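Local coordinates for protein salicylaldehyde dehydrogenase NahF (Pseudomonas putida, PDB 4JZ6) that probably oxidises salicylaldehyde to salicylate with NAD(+) as the electron acceptor, a step in the bacterial breakdown of naphthalene, at residues V156-P164 with I233-T244; G245-A254 with C264-S272. All coordinates share one frame; numbering follows the deposited sequence.

Interaction 1 of 2, residues V156-P164 with I233-T244. With SO4 (sulfate ion), chain D.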
loop_
_atom_site.group_PDB
_atom_site.type_symbol
_atom_site.label_atom_id
_atom_site.label_comp_id
_atom_site.label_asym_id
_atom_site.label_seq_id
_atom_site.Cartn_x
_atom_site.Cartn_y
_atom_site.Cartn_z
ATOM N N VAL A 156 -11.961 7.372 4.942
ATOM C CA VAL A 156 -11.081 7.918 3.918
ATOM C C VAL A 156 -11.814 8.885 2.993
ATOM O O VAL A 156 -11.369 10.011 2.774
ATOM C CB VAL A 156 -10.462 6.783 3.070
ATOM C CG1 VAL A 156 -9.680 7.348 1.899
ATOM C CG2 VAL A 156 -9.579 5.894 3.937
ATOM N N GLY A 157 -12.945 8.440 2.458
ATOM C CA GLY A 157 -13.666 9.193 1.451
ATOM C C GLY A 157 -14.191 8.234 0.405
ATOM O O GLY A 157 -14.266 7.033 0.655
ATOM N N PRO A 158 -14.572 8.755 -0.771
ATOM C CA PRO A 158 -15.056 7.882 -1.846
ATOM C C PRO A 158 -14.006 6.864 -2.291
ATOM O O PRO A 158 -12.880 7.239 -2.626
ATOM C CB PRO A 158 -15.368 8.866 -2.976
ATOM C CG PRO A 158 -15.713 10.132 -2.269
ATOM C CD PRO A 158 -14.785 10.179 -1.081
ATOM N N ILE A 159 -14.381 5.585 -2.277
ATOM C CA ILE A 159 -13.502 4.518 -2.738
ATOM C C ILE A 159 -13.946 4.021 -4.115
ATOM O O ILE A 159 -15.139 3.804 -4.350
ATOM C CB ILE A 159 -13.471 3.337 -1.738
ATOM C CG1 ILE A 159 -12.329 3.496 -0.733
ATOM C CG2 ILE A 159 -13.214 2.028 -2.455
ATOM C CD1 ILE A 159 -12.295 4.800 -0.002
ATOM N N LEU A 160 -12.995 3.863 -5.031
ATOM C CA LEU A 160 -13.290 3.235 -6.314
ATOM C C LEU A 160 -13.094 1.721 -6.231
ATOM O O LEU A 160 -11.967 1.249 -6.063
ATOM C CB LEU A 160 -12.395 3.806 -7.411
ATOM C CG LEU A 160 -12.519 3.110 -8.763
ATOM C CD1 LEU A 160 -13.948 3.223 -9.271
ATOM C CD2 LEU A 160 -11.539 3.707 -9.759
ATOM N N SER A 161 -14.191 0.971 -6.349
ATOM C CA SER A 161 -14.146 -0.490 -6.276
ATOM C C SER A 161 -14.433 -1.122 -7.632
ATOM O O SER A 161 -15.562 -1.060 -8.126
ATOM C CB SER A 161 -15.162 -1.017 -5.260
ATOM O OG SER A 161 -14.881 -0.546 -3.956
ATOM N N ILE A 162 -13.416 -1.737 -8.228
ATOM C CA ILE A 162 -13.589 -2.406 -9.510
ATOM C C ILE A 162 -13.644 -3.922 -9.320
ATOM O O ILE A 162 -12.734 -4.520 -8.744
ATOM C CB ILE A 162 -12.493 -1.999 -10.496
ATOM C CG1 ILE A 162 -12.599 -0.496 -10.778
ATOM C CG2 ILE A 162 -12.612 -2.790 -11.788
ATOM C CD1 ILE A 162 -11.452 0.070 -11.609
ATOM N N VAL A 163 -14.727 -4.531 -9.797
ATOM C CA VAL A 163 -15.044 -5.920 -9.473
ATOM C C VAL A 163 -15.280 -6.760 -10.721
ATOM O O VAL A 163 -16.041 -6.353 -11.598
ATOM C CB VAL A 163 -16.307 -5.990 -8.601
ATOM C CG1 VAL A 163 -16.642 -7.430 -8.248
ATOM C CG2 VAL A 163 -16.114 -5.163 -7.349
ATOM N N PRO A 164 -14.627 -7.938 -10.803
ATOM C CA PRO A 164 -14.750 -8.830 -11.960
ATOM C C PRO A 164 -16.001 -9.705 -11.877
ATOM O O PRO A 164 -16.898 -9.414 -11.084
ATOM C CB PRO A 164 -13.501 -9.697 -11.850
ATOM C CG PRO A 164 -13.299 -9.818 -10.385
ATOM C CD PRO A 164 -13.683 -8.480 -9.807
ATOM N N ILE A 233 -10.089 7.384 -11.577
ATOM C CA ILE A 233 -8.798 7.439 -10.904
ATOM C C ILE A 233 -8.268 8.867 -10.900
ATOM O O ILE A 233 -7.689 9.319 -9.909
ATOM C CB ILE A 233 -7.776 6.496 -11.578
ATOM C CG1 ILE A 233 -8.215 5.040 -11.422
ATOM C CG2 ILE A 233 -6.387 6.684 -10.986
ATOM C CD1 ILE A 233 -7.499 4.101 -12.358
ATOM N N SER A 234 -8.486 9.579 -12.004
ATOM C CA SER A 234 -8.039 10.965 -12.137
ATOM C C SER A 234 -8.973 11.928 -11.421
ATOM O O SER A 234 -8.688 13.119 -11.326
ATOM C CB SER A 234 -7.935 11.361 -13.612
ATOM O OG SER A 234 -7.086 10.480 -14.325
ATOM N N ALA A 235 -10.094 11.406 -10.927
ATOM C CA ALA A 235 -11.103 12.224 -10.258
ATOM C C ALA A 235 -10.691 12.598 -8.836
ATOM O O ALA A 235 -10.339 11.730 -8.038
ATOM C CB ALA A 235 -12.442 11.510 -10.247
ATOM N N LYS A 236 -10.759 13.891 -8.527
ATOM C CA LYS A 236 -10.379 14.398 -7.212
ATOM C C LYS A 236 -11.194 13.778 -6.081
ATOM O O LYS A 236 -10.714 13.680 -4.948
ATOM C CB LYS A 236 -10.510 15.923 -7.166
ATOM C CG LYS A 236 -9.405 16.670 -7.899
ATOM C CD LYS A 236 -8.077 16.600 -7.145
ATOM C CE LYS A 236 -6.945 17.280 -7.918
ATOM N NZ LYS A 236 -7.223 18.710 -8.246
ATOM N N GLU A 237 -12.421 13.361 -6.392
ATOM C CA GLU A 237 -13.316 12.799 -5.386
ATOM C C GLU A 237 -12.858 11.426 -4.909
ATOM O O GLU A 237 -12.990 11.093 -3.730
ATOM C CB GLU A 237 -14.746 12.700 -5.926
ATOM C CG GLU A 237 -15.401 14.036 -6.247
ATOM C CD GLU A 237 -15.097 14.521 -7.652
ATOM O OE1 GLU A 237 -14.141 14.005 -8.271
ATOM O OE2 GLU A 237 -15.824 15.418 -8.138
ATOM N N ILE A 238 -12.327 10.632 -5.835
ATOM C CA ILE A 238 -11.882 9.271 -5.530
ATOM C C ILE A 238 -10.559 9.251 -4.751
ATOM O O ILE A 238 -9.539 9.755 -5.230
ATOM C CB ILE A 238 -11.744 8.444 -6.823
ATOM C CG1 ILE A 238 -13.127 8.173 -7.422
ATOM C CG2 ILE A 238 -11.009 7.146 -6.558
ATOM C CD1 ILE A 238 -14.081 7.512 -6.457
ATOM N N ARG A 239 -10.576 8.671 -3.556
ATOM C CA ARG A 239 -9.413 8.743 -2.673
ATOM C C ARG A 239 -8.515 7.512 -2.747
ATOM O O ARG A 239 -7.292 7.635 -2.769
ATOM C CB ARG A 239 -9.852 8.994 -1.233
ATOM C CG ARG A 239 -10.519 10.341 -1.027
ATOM C CD ARG A 239 -9.513 11.477 -1.137
ATOM N NE ARG A 239 -8.405 11.308 -0.198
ATOM C CZ ARG A 239 -8.446 11.670 1.083
ATOM N NH1 ARG A 239 -9.544 12.224 1.588
ATOM N NH2 ARG A 239 -7.387 11.475 1.861
ATOM N N ARG A 240 -9.121 6.327 -2.766
ATOM C CA ARG A 240 -8.370 5.082 -2.898
ATOM C C ARG A 240 -9.065 4.150 -3.878
ATOM O O ARG A 240 -10.238 4.340 -4.211
ATOM C CB ARG A 240 -8.177 4.393 -1.541
ATOM C CG ARG A 240 -7.254 5.143 -0.591
ATOM C CD ARG A 240 -7.154 4.477 0.779
ATOM N NE ARG A 240 -6.411 5.315 1.720
ATOM C CZ ARG A 240 -6.127 4.982 2.978
ATOM N NH1 ARG A 240 -6.519 3.815 3.475
ATOM N NH2 ARG A 240 -5.443 5.828 3.747
ATOM N N ILE A 241 -8.330 3.151 -4.354
ATOM C CA ILE A 241 -8.841 2.243 -5.370
ATOM C C ILE A 241 -8.532 0.799 -5.000
ATOM O O ILE A 241 -7.399 0.474 -4.636
ATOM C CB ILE A 241 -8.195 2.524 -6.741
ATOM C CG1 ILE A 241 -8.402 3.983 -7.142
ATOM C CG2 ILE A 241 -8.770 1.608 -7.802
ATOM C CD1 ILE A 241 -7.126 4.717 -7.412
ATOM N N ASN A 242 -9.545 -0.061 -5.072
ATOM C CA ASN A 242 -9.313 -1.499 -5.028
ATOM C C ASN A 242 -9.666 -2.110 -6.379
ATOM O O ASN A 242 -10.717 -1.809 -6.959
ATOM C CB ASN A 242 -10.083 -2.172 -3.883
ATOM C CG ASN A 242 -11.585 -2.010 -4.010
ATOM O OD1 ASN A 242 -12.289 -2.931 -4.419
ATOM N ND2 ASN A 242 -12.083 -0.836 -3.661
ATOM N N PHE A 243 -8.762 -2.935 -6.896
ATOM C CA PHE A 243 -8.975 -3.590 -8.176
ATOM C C PHE A 243 -8.787 -5.090 -8.074
ATOM O O PHE A 243 -7.781 -5.566 -7.548
ATOM C CB PHE A 243 -8.017 -3.048 -9.230
ATOM C CG PHE A 243 -8.130 -3.748 -10.553
ATOM C CD1 PHE A 243 -9.064 -3.331 -11.490
ATOM C CD2 PHE A 243 -7.311 -4.828 -10.857
ATOM C CE1 PHE A 243 -9.178 -3.975 -12.707
ATOM C CE2 PHE A 243 -7.416 -5.477 -12.074
ATOM C CZ PHE A 243 -8.351 -5.052 -13.000
ATOM N N THR A 244 -9.754 -5.831 -8.596
ATOM C CA THR A 244 -9.642 -7.274 -8.664
ATOM C C THR A 244 -9.788 -7.674 -10.122
ATOM O O THR A 244 -10.750 -7.288 -10.791
ATOM C CB THR A 244 -10.699 -7.967 -7.777
ATOM O OG1 THR A 244 -10.470 -7.626 -6.402
ATOM C CG2 THR A 244 -10.622 -9.483 -7.932
HETATM S S SO4 D . -5.098 8.594 1.228
HETATM O O1 SO4 D . -3.898 7.941 0.709
HETATM O O2 SO4 D . -4.952 8.750 2.671
HETATM O O3 SO4 D . -5.265 9.905 0.597
HETATM O O4 SO4 D . -6.264 7.762 0.937
HETATM O O HOH W 1 -11.975 -4.942 -6.302
#
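Strands 159-162 and 240-244 run side by side in the same direction, their axes 4.8 Å apart and inclined by 10°, and are joined by parallel-sheet bonds in which Leu160 N donates to Arg240 O, Asn242 N to Leu160 O, and Ile162 N to Asn242 O, the last almost straight at 178°. Ahead of the strands, Arg239 N continues the pairing by donating to Pro158 O (2.9 Å). On one face of the sheet Asn242 reaches across to its neighbour: with CG lodged between the backbone N and the carbonyl carbon (chi1 61°), its amide leans over Ser161, and ND2 gives a bond to Ser161 OG (2.8 Å) that lies in the amide plane. That hydroxyl is gripped a second time, by Ala175 O of helix 170-181, while a water lies within hydrogen-bonding distance of Asn242 OD1 and Ile162 O. Strand 159-162 is the central one of five parallel strands, with 240-244 next to it, in a Rossmann-like sheet, the NAD-binding fold of aldehyde dehydrogenases; strand 186-189 bonds its far edge. The other face is oily. Leu160 CD2 meets Ile233 CG1 (3.9 Å) and Ile241 CG2, its CB rests on Ile238 CG2, and farther along Ile162 CG2 approaches Phe243 CD1 (3.6 Å). Near the start of the strands Val156 sets CG2 over the centre of one face of the Arg240 guanidinium, 3.6 Å above its plane, and CG1 against Arg239 CB (3.5 Å). The extended Arg240 chain presents NE to sulfate O4 (2.6 Å) and NH2 to O2; Arg239, bent at chi2 and chi3, offers NH2 to O3 and to a salt bridge with Glu485. Lys467 N of the second subunit also binds this anion, which probably came from the crystallisation liquor.

Interaction 2 of 2, residues G245-A254 with C264-S272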
loop_
_atom_site.group_PDB
_atom_site.type_symbol
_atom_site.label_atom_id
_atom_site.label_comp_id
_atom_site.label_asym_id
_atom_site.label_seq_id
_atom_site.Cartn_x
_atom_site.Cartn_y
_atom_site.Cartn_z
ATOM N N GLY A 245 -8.812 -8.424 -10.620
ATOM C CA GLY A 245 -8.750 -8.762 -12.030
ATOM C C GLY A 245 -7.351 -9.164 -12.460
ATOM O O GLY A 245 -6.503 -9.457 -11.624
ATOM N N SER A 246 -7.106 -9.171 -13.765
ATOM C CA SER A 246 -5.838 -9.659 -14.307
ATOM C C SER A 246 -4.649 -8.768 -13.968
ATOM O O SER A 246 -4.770 -7.541 -13.908
ATOM C CB SER A 246 -5.927 -9.829 -15.827
ATOM O OG SER A 246 -6.057 -8.578 -16.477
ATOM N N THR A 247 -3.503 -9.408 -13.754
ATOM C CA THR A 247 -2.246 -8.719 -13.507
ATOM C C THR A 247 -1.976 -7.695 -14.599
ATOM O O THR A 247 -1.621 -6.547 -14.315
ATOM C CB THR A 247 -1.084 -9.723 -13.466
ATOM O OG1 THR A 247 -1.355 -10.720 -12.473
ATOM C CG2 THR A 247 0.226 -9.017 -13.138
ATOM N N ARG A 248 -2.151 -8.136 -15.844
ATOM C CA ARG A 248 -2.089 -7.291 -17.038
ATOM C C ARG A 248 -2.769 -5.933 -16.814
ATOM O O ARG A 248 -2.141 -4.878 -16.942
ATOM C CB ARG A 248 -2.732 -8.053 -18.209
ATOM C CG ARG A 248 -2.986 -7.275 -19.496
ATOM C CD ARG A 248 -3.878 -8.091 -20.466
ATOM N NE ARG A 248 -5.319 -8.026 -20.166
ATOM C CZ ARG A 248 -6.075 -9.074 -19.829
ATOM N NH1 ARG A 248 -7.374 -8.915 -19.580
ATOM N NH2 ARG A 248 -5.534 -10.285 -19.740
ATOM N N VAL A 249 -4.044 -5.965 -16.442
ATOM C CA VAL A 249 -4.807 -4.738 -16.235
ATOM C C VAL A 249 -4.436 -4.039 -14.921
ATOM O O VAL A 249 -4.418 -2.803 -14.841
ATOM C CB VAL A 249 -6.324 -5.016 -16.284
ATOM C CG1 VAL A 249 -7.108 -3.726 -16.180
ATOM C CG2 VAL A 249 -6.679 -5.742 -17.568
ATOM N N GLY A 250 -4.140 -4.840 -13.899
ATOM C CA GLY A 250 -3.796 -4.331 -12.584
ATOM C C GLY A 250 -2.624 -3.366 -12.605
ATOM O O GLY A 250 -2.663 -2.312 -11.953
ATOM N N SER A 251 -1.581 -3.725 -13.352
ATOM C CA SER A 251 -0.422 -2.851 -13.508
ATOM C C SER A 251 -0.829 -1.505 -14.107
ATOM O O SER A 251 -0.443 -0.444 -13.609
ATOM C CB SER A 251 0.640 -3.512 -14.386
ATOM O OG SER A 251 1.713 -2.618 -14.635
ATOM N N ILE A 252 -1.622 -1.561 -15.170
ATOM C CA ILE A 252 -2.119 -0.363 -15.827
ATOM C C ILE A 252 -2.923 0.527 -14.876
ATOM O O ILE A 252 -2.724 1.742 -14.850
ATOM C CB ILE A 252 -2.947 -0.732 -17.063
ATOM C CG1 ILE A 252 -2.084 -1.534 -18.037
ATOM C CG2 ILE A 252 -3.484 0.513 -17.741
ATOM C CD1 ILE A 252 -2.825 -1.982 -19.273
ATOM N N ILE A 253 -3.813 -0.078 -14.090
ATOM C CA ILE A 253 -4.557 0.657 -13.064
ATOM C C ILE A 253 -3.607 1.342 -12.079
ATOM O O ILE A 253 -3.757 2.531 -11.780
ATOM C CB ILE A 253 -5.573 -0.255 -12.304
ATOM C CG1 ILE A 253 -6.998 -0.018 -12.810
ATOM C CG2 ILE A 253 -5.570 0.019 -10.823
ATOM C CD1 ILE A 253 -7.287 -0.659 -14.129
ATOM N N ALA A 254 -2.614 0.596 -11.602
ATOM C CA ALA A 254 -1.690 1.112 -10.599
ATOM C C ALA A 254 -0.834 2.230 -11.177
ATOM O O ALA A 254 -0.544 3.210 -10.497
ATOM C CB ALA A 254 -0.819 -0.009 -10.053
ATOM N N CYS A 264 -3.524 1.800 -3.855
ATOM C CA CYS A 264 -4.298 0.732 -4.467
ATOM C C CYS A 264 -4.309 -0.540 -3.636
ATOM O O CYS A 264 -3.298 -0.927 -3.049
ATOM C CB CYS A 264 -3.764 0.424 -5.863
ATOM S SG CYS A 264 -4.102 1.727 -7.052
ATOM N N LEU A 265 -5.472 -1.175 -3.577
ATOM C CA LEU A 265 -5.563 -2.548 -3.113
ATOM C C LEU A 265 -5.677 -3.403 -4.371
ATOM O O LEU A 265 -6.687 -3.351 -5.077
ATOM C CB LEU A 265 -6.781 -2.735 -2.215
ATOM C CG LEU A 265 -6.789 -3.913 -1.244
ATOM C CD1 LEU A 265 -7.959 -3.768 -0.288
ATOM C CD2 LEU A 265 -6.856 -5.252 -1.962
ATOM N N LEU A 266 -4.627 -4.170 -4.653
ATOM C CA LEU A 266 -4.542 -4.952 -5.884
ATOM C C LEU A 266 -4.692 -6.444 -5.625
ATOM O O LEU A 266 -3.881 -7.052 -4.920
ATOM C CB LEU A 266 -3.215 -4.678 -6.600
ATOM C CG LEU A 266 -3.262 -3.673 -7.754
ATOM C CD1 LEU A 266 -4.439 -2.698 -7.622
ATOM C CD2 LEU A 266 -1.936 -2.935 -7.880
ATOM N N GLU A 267 -5.734 -7.024 -6.210
ATOM C CA GLU A 267 -6.060 -8.424 -6.003
ATOM C C GLU A 267 -6.026 -9.108 -7.364
ATOM O O GLU A 267 -7.035 -9.169 -8.066
ATOM C CB GLU A 267 -7.448 -8.541 -5.375
ATOM C CG GLU A 267 -7.646 -9.776 -4.527
ATOM C CD GLU A 267 -7.170 -9.587 -3.102
ATOM O OE1 GLU A 267 -6.624 -10.549 -2.528
ATOM O OE2 GLU A 267 -7.360 -8.485 -2.549
ATOM N N LEU A 268 -4.855 -9.612 -7.737
ATOM C CA LEU A 268 -4.595 -9.983 -9.123
ATOM C C LEU A 268 -4.453 -11.481 -9.343
ATOM O O LEU A 268 -4.955 -12.282 -8.560
ATOM C CB LEU A 268 -3.351 -9.255 -9.631
ATOM C CG LEU A 268 -3.368 -7.767 -9.282
ATOM C CD1 LEU A 268 -2.110 -7.084 -9.761
ATOM C CD2 LEU A 268 -4.600 -7.096 -9.874
ATOM N N GLY A 269 -3.764 -11.845 -10.420
ATOM C CA GLY A 269 -3.719 -13.222 -10.876
ATOM C C GLY A 269 -3.025 -14.196 -9.942
ATOM O O GLY A 269 -2.335 -13.797 -8.992
ATOM N N GLY A 270 -3.214 -15.485 -10.223
ATOM C CA GLY A 270 -2.575 -16.540 -9.463
ATOM C C GLY A 270 -2.186 -17.720 -10.332
ATOM O O GLY A 270 -2.668 -17.868 -11.454
ATOM N N LYS A 271 -1.288 -18.548 -9.811
ATOM C CA LYS A 271 -0.933 -19.819 -10.423
ATOM C C LYS A 271 -0.828 -20.784 -9.249
ATOM O O LYS A 271 0.192 -21.441 -9.043
ATOM C CB LYS A 271 0.395 -19.704 -11.170
ATOM C CG LYS A 271 0.770 -20.915 -12.011
ATOM C CD LYS A 271 -0.081 -21.031 -13.252
ATOM C CE LYS A 271 0.128 -22.364 -13.948
ATOM N NZ LYS A 271 -0.625 -22.424 -15.221
ATOM N N SER A 272 -1.902 -20.835 -8.470
ATOM C CA SER A 272 -1.911 -21.508 -7.177
ATOM C C SER A 272 -1.619 -23.006 -7.247
ATOM O O SER A 272 -2.338 -23.759 -7.908
ATOM C CB SER A 272 -3.244 -21.249 -6.485
ATOM O OG SER A 272 -3.360 -19.873 -6.172
#
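Gly245, just before helix 247-259, and Thr247, its first residue, meet the end of strand 264-267 inside a beta-alpha-beta unit of the Rossmann-like domain: the chain leaves strand 240-244, passes through the helix and returns as the adjacent parallel strand, so that residues 247-254 of the helix and strand 264-267 run at 173° to each other with their axes 9.3 Å apart. Apolar packing holds most of the length. Leu268 crosses Thr247 at about a right angle and lays CD2 against Gly250 CA (4.0 Å), where the lack of a side chain lets the leucine close on the helix backbone. One turn on, Ala254 CB touches Leu266 CD2 (3.8 Å), and Ile253 CG2 lies near both Leu266 CD1 and the SG of Cys264, a residue that lines one of the salicylaldehyde sites. The polar contacts gather at the helix N-terminus. Gly245 N donates to the O of Glu267 (3.2 Å), a predicted active-site residue whose CB points away from the helix, and Gly245 O receives a CA-H...O contact from Leu268. Ser246 is the N-cap, its OG accepting from Val249 N. Thr247 OG1 is bonded to Asn468 O and takes a weak bond from Gly269 N (3.4 Å).

Strand 240-244 is common ground: interaction 1 pairs it with 159-162 on one edge, and the strand of interaction 2, 264-267, occupies the other, with Ile241 O close to Leu265 N (2.7 Å) and Phe243 N to Leu265 O. Both contacts are largely buried and both reach the subunit interface, interaction 1 at its arginine end through the sulfate, interaction 2 along its helix, where Ser251 OG bonds Ala258 O of the second subunit. Strand against strand gives regular backbone bonding, whereas helix against strand relies on packing, with its few bonds at the helix start. Phe243 CZ packs on Val249 CG1, and Thr244 OG1 lies 3.3 Å from Glu267 CB, bringing interaction 1 beside the predicted active-site residue.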